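PDB 6Z8H: variant surface glycoprotein MITat 1.13 from Trypanosoma brucei, which probably forms part of the dense surface coat of the parasite, whose antigenic variation lets trypanosomes evade the host immune response. Local coordinates for residues Val122-Leu126 and Pro188-Ile192; Thr32-Gly36 and Cys165-Asp169. All coordinates share one frame; numbering follows the deposited sequence.

Interaction 1: Val122-Leu126 and Pro188-Ile192. With NAG (2-acetamido-2-deoxy-beta-D-glucopyranose), chain I.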
loop_
_atom_site.group_PDB
_atom_site.type_symbol
_atom_site.label_atom_id
_atom_site.label_comp_id
_atom_site.label_asym_id
_atom_site.label_seq_id
_atom_site.Cartn_x
_atom_site.Cartn_y
_atom_site.Cartn_z
ATOM N N VAL A 122 -8.510 11.544 -8.008
ATOM C CA VAL A 122 -9.178 12.816 -8.259
ATOM C C VAL A 122 -8.399 13.635 -9.283
ATOM O O VAL A 122 -9.000 14.228 -10.195
ATOM C CB VAL A 122 -9.464 13.587 -6.956
ATOM C CG1 VAL A 122 -10.229 14.877 -7.261
ATOM C CG2 VAL A 122 -10.267 12.741 -6.013
ATOM N N TYR A 123 -7.057 13.692 -9.173
ATOM C CA TYR A 123 -6.294 14.452 -10.170
ATOM C C TYR A 123 -6.498 13.905 -11.583
ATOM O O TYR A 123 -6.442 14.670 -12.551
ATOM C CB TYR A 123 -4.806 14.535 -9.803
ATOM C CG TYR A 123 -4.523 15.518 -8.699
ATOM C CD1 TYR A 123 -4.751 16.876 -8.879
ATOM C CD2 TYR A 123 -3.948 15.112 -7.488
ATOM C CE1 TYR A 123 -4.497 17.802 -7.874
ATOM C CE2 TYR A 123 -3.694 16.029 -6.481
ATOM C CZ TYR A 123 -3.918 17.374 -6.692
ATOM O OH TYR A 123 -3.656 18.259 -5.675
ATOM N N ASN A 124 -6.749 12.606 -11.733
ATOM C CA ASN A 124 -7.033 12.085 -13.060
ATOM C C ASN A 124 -8.224 12.813 -13.643
ATOM O O ASN A 124 -8.212 13.252 -14.806
ATOM C CB ASN A 124 -7.396 10.608 -13.000
ATOM C CG ASN A 124 -6.225 9.731 -12.702
ATOM O OD1 ASN A 124 -5.079 10.132 -12.780
ATOM N ND2 ASN A 124 -6.524 8.482 -12.399
ATOM N N THR A 125 -9.266 12.984 -12.828
ATOM C CA THR A 125 -10.458 13.653 -13.329
ATOM C C THR A 125 -10.196 15.138 -13.557
ATOM O O THR A 125 -10.744 15.733 -14.495
ATOM C CB THR A 125 -11.668 13.425 -12.417
ATOM O OG1 THR A 125 -11.541 14.090 -11.166
ATOM C CG2 THR A 125 -11.970 11.997 -12.238
ATOM N N LEU A 126 -9.417 15.780 -12.682
ATOM C CA LEU A 126 -9.076 17.187 -12.908
ATOM C C LEU A 126 -8.351 17.389 -14.232
ATOM O O LEU A 126 -8.573 18.401 -14.904
ATOM C CB LEU A 126 -8.235 17.702 -11.738
ATOM C CG LEU A 126 -9.037 17.816 -10.435
ATOM C CD1 LEU A 126 -8.114 18.248 -9.267
ATOM C CD2 LEU A 126 -10.237 18.723 -10.548
ATOM N N PRO A 188 -0.530 20.170 -1.917
ATOM C CA PRO A 188 -0.930 20.024 -3.321
ATOM C C PRO A 188 -2.113 20.933 -3.627
ATOM O O PRO A 188 -2.990 21.140 -2.781
ATOM C CB PRO A 188 -1.320 18.543 -3.431
ATOM C CG PRO A 188 -0.621 17.875 -2.275
ATOM C CD PRO A 188 -0.667 18.905 -1.179
ATOM N N ALA A 189 -2.112 21.494 -4.840
ATOM C CA ALA A 189 -3.099 22.492 -5.240
ATOM C C ALA A 189 -4.444 21.844 -5.541
ATOM O O ALA A 189 -4.520 20.723 -6.044
ATOM C CB ALA A 189 -2.613 23.280 -6.463
ATOM N N LYS A 190 -5.516 22.596 -5.279
ATOM C CA LYS A 190 -6.862 22.099 -5.529
ATOM C C LYS A 190 -7.249 22.246 -6.995
ATOM O O LYS A 190 -8.017 21.431 -7.511
ATOM C CB LYS A 190 -7.850 22.870 -4.657
ATOM C CG LYS A 190 -8.339 22.141 -3.419
ATOM C CD LYS A 190 -9.324 23.020 -2.655
ATOM C CE LYS A 190 -10.329 22.191 -1.889
ATOM N NZ LYS A 190 -10.983 22.959 -0.788
ATOM N N LEU A 191 -6.676 23.238 -7.667
ATOM C CA LEU A 191 -6.865 23.500 -9.097
ATOM C C LEU A 191 -8.252 23.998 -9.538
ATOM O O LEU A 191 -8.353 25.053 -10.165
ATOM C CB LEU A 191 -6.461 22.301 -9.962
ATOM C CG LEU A 191 -5.058 21.748 -9.650
ATOM C CD1 LEU A 191 -4.849 20.495 -10.468
ATOM C CD2 LEU A 191 -3.969 22.759 -9.955
ATOM N N ILE A 192 -9.317 23.254 -9.266
ATOM C CA ILE A 192 -10.670 23.619 -9.688
ATOM C C ILE A 192 -11.526 23.780 -8.439
ATOM O O ILE A 192 -11.633 22.843 -7.623
ATOM C CB ILE A 192 -11.270 22.580 -10.654
ATOM C CG1 ILE A 192 -10.457 22.527 -11.952
ATOM C CG2 ILE A 192 -12.730 22.890 -10.898
ATOM C CD1 ILE A 192 -10.905 21.438 -12.930
HETATM C C1 NAG I . -5.859 5.581 -14.590
HETATM C C2 NAG I . -4.459 4.893 -14.806
HETATM C C3 NAG I . -3.424 5.908 -15.124
HETATM C C4 NAG I . -3.951 6.792 -16.254
HETATM C C5 NAG I . -5.331 7.326 -15.887
HETATM C C6 NAG I . -5.927 8.293 -16.952
HETATM C C7 NAG I . -3.777 2.842 -13.713
HETATM C C8 NAG I . -3.358 2.302 -12.358
HETATM N N2 NAG I . -4.122 4.099 -13.620
HETATM O O3 NAG I . -2.324 5.159 -15.556
HETATM O O4 NAG I . -3.023 7.842 -16.171
HETATM O O5 NAG I . -6.201 6.238 -15.776
HETATM O O6 NAG I . -6.925 9.112 -16.391
HETATM O O7 NAG I . -3.719 2.219 -14.677
#
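Tyr123 reaches from its helix to the loop Pro188-Ile192 and gives its phenolic hydrogen to a backbone carbonyl: OH lies 2.6 Å from Ala189 O, a short bond. The approach is bent, with a C=O...donor angle of 141° and the hydroxyl tilted 30° from the carbonyl plane, while the carbonyl oxygen itself lies in the plane of the ring, at its edge. Near the ring plane, also at the edge, Pro188 CB comes within 3.3 Å of Tyr123 OH, and a methyl of Leu191, CD1, sits 3.8 Å from Tyr123 CE1.

One helical turn along, Leu126 divides its two methyls: CD1 faces Lys190 O and Leu191 CD1, whereas CD2 packs 3.7 Å from Ile192 CD1, the two side chains running past each other in opposite directions. A classic gamma turn centred on Leu191, closed by Ile192 N bonding to Lys190 O, presents both residues to the helix. The setting is the long helical core of a VSG N-terminal domain, assigned to the A-type family by sequence. Here the final turns of helix 78-129 receive the loop leading into strand 194-202. With Tyr123 CG anti to its carbonyl carbon (chi1 -76°), the ring's hydroxyl end reaches Pro188 and Ala189, and the side chain also touches Cys37, Lys38, Leu257 and Ala261. Lys190 NZ forms a salt bridge with Asp255 OD2. Asn124 serves the dimer interface: ND2 donates to Glu118 OE2 of the second subunit, and OD1 accepts from Lys38 NZ. The chain I GlcNAc C1 lies 3.7 Å from Asn124 ND2, too far for a glycosidic link.

Interaction 2: Thr32-Gly36 and Cys165-Asp169. With MAN (alpha-D-mannopyranose), chain C; NAG (2-acetamido-2-deoxy-beta-D-glucopyranose), chain F; BMA (beta-D-mannopyranose), chain B.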
loop_
_atom_site.group_PDB
_atom_site.type_symbol
_atom_site.label_atom_id
_atom_site.label_comp_id
_atom_site.label_asym_id
_atom_site.label_seq_id
_atom_site.Cartn_x
_atom_site.Cartn_y
_atom_site.Cartn_z
ATOM N N THR A 32 0.642 23.310 -10.359
ATOM C CA THR A 32 -0.281 24.179 -11.099
ATOM C C THR A 32 -1.136 23.475 -12.145
ATOM O O THR A 32 -2.053 24.107 -12.682
ATOM C CB THR A 32 0.467 25.344 -11.787
ATOM O OG1 THR A 32 1.473 24.833 -12.685
ATOM C CG2 THR A 32 1.126 26.246 -10.749
ATOM N N THR A 33 -0.908 22.192 -12.421
ATOM C CA THR A 33 -1.716 21.441 -13.364
ATOM C C THR A 33 -2.050 20.114 -12.693
ATOM O O THR A 33 -1.370 19.679 -11.753
ATOM C CB THR A 33 -0.951 21.142 -14.650
ATOM O OG1 THR A 33 0.162 20.290 -14.364
ATOM C CG2 THR A 33 -0.425 22.438 -15.252
ATOM N N ALA A 34 -3.058 19.430 -13.207
ATOM C CA ALA A 34 -3.398 18.143 -12.635
ATOM C C ALA A 34 -2.276 17.146 -12.848
ATOM O O ALA A 34 -1.950 16.366 -11.943
ATOM C CB ALA A 34 -4.676 17.626 -13.282
ATOM N N CYS A 35 -1.711 17.092 -14.048
ATOM C CA CYS A 35 -0.586 16.194 -14.301
ATOM C C CYS A 35 0.601 16.482 -13.383
ATOM O O CYS A 35 1.209 15.551 -12.841
ATOM C CB CYS A 35 -0.140 16.285 -15.757
ATOM S SG CYS A 35 -1.380 15.663 -16.964
ATOM N N GLY A 36 0.916 17.760 -13.157
ATOM C CA GLY A 36 2.028 18.114 -12.296
ATOM C C GLY A 36 1.741 17.831 -10.837
ATOM O O GLY A 36 2.609 17.337 -10.110
ATOM N N CYS A 165 -0.819 13.077 -20.360
ATOM C CA CYS A 165 -0.044 14.204 -19.876
ATOM C C CYS A 165 1.128 14.463 -20.824
ATOM O O CYS A 165 1.665 13.531 -21.434
ATOM C CB CYS A 165 0.509 13.879 -18.484
ATOM S SG CYS A 165 -0.775 13.727 -17.175
ATOM N N PRO A 166 1.515 15.724 -21.011
ATOM C CA PRO A 166 2.738 16.007 -21.778
ATOM C C PRO A 166 3.977 15.432 -21.107
ATOM O O PRO A 166 4.041 15.288 -19.883
ATOM C CB PRO A 166 2.787 17.536 -21.822
ATOM C CG PRO A 166 2.003 17.982 -20.627
ATOM C CD PRO A 166 0.919 16.939 -20.430
ATOM N N ASN A 167 4.974 15.110 -21.935
ATOM C CA ASN A 167 6.186 14.462 -21.441
ATOM C C ASN A 167 7.001 15.372 -20.527
ATOM O O ASN A 167 7.713 14.870 -19.645
ATOM C CB ASN A 167 7.031 13.972 -22.619
ATOM C CG ASN A 167 6.306 12.936 -23.458
ATOM O OD1 ASN A 167 5.302 13.242 -24.113
ATOM N ND2 ASN A 167 6.813 11.704 -23.451
ATOM N N ALA A 168 6.921 16.688 -20.715
ATOM C CA ALA A 168 7.575 17.652 -19.840
ATOM C C ALA A 168 6.513 18.546 -19.218
ATOM O O ALA A 168 5.643 19.052 -19.932
ATOM C CB ALA A 168 8.576 18.501 -20.625
ATOM N N ASP A 169 6.590 18.749 -17.903
ATOM C CA ASP A 169 5.597 19.567 -17.210
ATOM C C ASP A 169 6.178 20.942 -16.862
ATOM O O ASP A 169 6.126 21.401 -15.714
ATOM C CB ASP A 169 5.087 18.861 -15.954
ATOM C CG ASP A 169 3.926 19.604 -15.299
ATOM O OD1 ASP A 169 2.775 19.488 -15.783
ATOM O OD2 ASP A 169 4.171 20.323 -14.307
HETATM C C1 MAN C . 3.935 11.531 -16.972
HETATM C C2 MAN C . 3.028 11.631 -15.733
HETATM C C3 MAN C . 2.665 13.037 -15.407
HETATM C C4 MAN C . 3.892 13.970 -15.384
HETATM C C5 MAN C . 4.685 13.823 -16.697
HETATM C C6 MAN C . 5.980 14.619 -16.638
HETATM O O2 MAN C . 3.727 11.202 -14.569
HETATM O O3 MAN C . 1.968 13.138 -14.186
HETATM O O4 MAN C . 3.464 15.342 -15.273
HETATM O O5 MAN C . 5.020 12.444 -16.899
HETATM O O6 MAN C . 5.755 15.743 -15.751
HETATM C C1 NAG F . -2.358 7.999 -17.600
HETATM C C2 NAG F . -1.592 9.325 -17.568
HETATM C C3 NAG F . -0.942 9.527 -18.912
HETATM C C4 NAG F . -0.063 8.335 -19.197
HETATM C C5 NAG F . -0.912 7.054 -19.109
HETATM C C6 NAG F . -0.186 5.769 -19.385
HETATM C C7 NAG F . -2.464 10.961 -15.995
HETATM C C8 NAG F . -3.461 12.024 -15.738
HETATM N N2 NAG F . -2.419 10.425 -17.152
HETATM O O3 NAG F . -0.218 10.745 -18.827
HETATM O O4 NAG F . 0.485 8.275 -20.502
HETATM O O5 NAG F . -1.484 6.972 -17.889
HETATM O O6 NAG F . 0.926 5.639 -18.517
HETATM O O7 NAG F . -1.769 10.588 -15.139
HETATM C C1 BMA B . 2.052 8.702 -20.472
HETATM C C2 BMA B . 2.579 8.451 -21.835
HETATM C C3 BMA B . 4.064 8.711 -21.738
HETATM C C4 BMA B . 4.279 10.068 -21.170
HETATM C C5 BMA B . 3.610 10.197 -19.849
HETATM C C6 BMA B . 3.769 11.548 -19.302
HETATM O O2 BMA B . 2.009 9.294 -22.812
HETATM O O3 BMA B . 4.622 8.601 -23.002
HETATM O O4 BMA B . 5.660 10.241 -20.967
HETATM O O5 BMA B . 2.227 9.943 -19.992
HETATM O O6 BMA B . 3.055 11.640 -18.160
#
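Cys35 and Cys165 are joined by a disulfide, SG to SG 2.0 Å, whose chi3 of -86° is close to the relaxed right angle. The two cysteines have nearly equal chi1 values. A second tie lies at the start of the helix. Thr33 OG1, set between backbone N and carbonyl carbon at chi1 64°, is placed to accept from Gly36 N at 2.9 Å, and it passes its own hydrogen to Asp169 OD1 at 3.1 Å, on the syn lone pair. Asp169 holds CG anti to the backbone N (chi1 -173°), which carries the carboxylate across to Thr33; its other oxygen, OD2, accepts from the backbone N of Glu172.

Sugars complete the contact. Cys35 O receives alpha-mannose O3 at 2.9 Å and, weakly, alpha-mannose O4, while Cys165 N donates to O3 of the chain F GlcNAc at 2.9 Å. Asn167 ND2 approaches the beta-mannose at O4. Thr33 thus forms a classic N-cap of helix 34-75, next to a disulfide that staples the helix's first turn to a loop lying against a glycan attached to the protein.

Interactions 1 and 2 lie about 11 Å apart, centre to centre, and meet directly: Leu191 packs its methyls on the backbone of Thr32-Ala34, and Ala34 CB rests on Tyr123 O. Both draw on the loop between strands 152-155 and 194-202, which reaches helix 78-129 near its C-terminal end in interaction 1 and helix 34-75 at its beginning in interaction 2. Each is partly buried. Interaction 1 relies on apolar packing and one short phenol-carbonyl bond, with its helical segment facing the second subunit. Interaction 2 is covalent and polar, and touches no other protein chain. One glycan borders both, touching Asn124 in the first and hydrogen-bonding to Cys35 O and Cys165 N in the second.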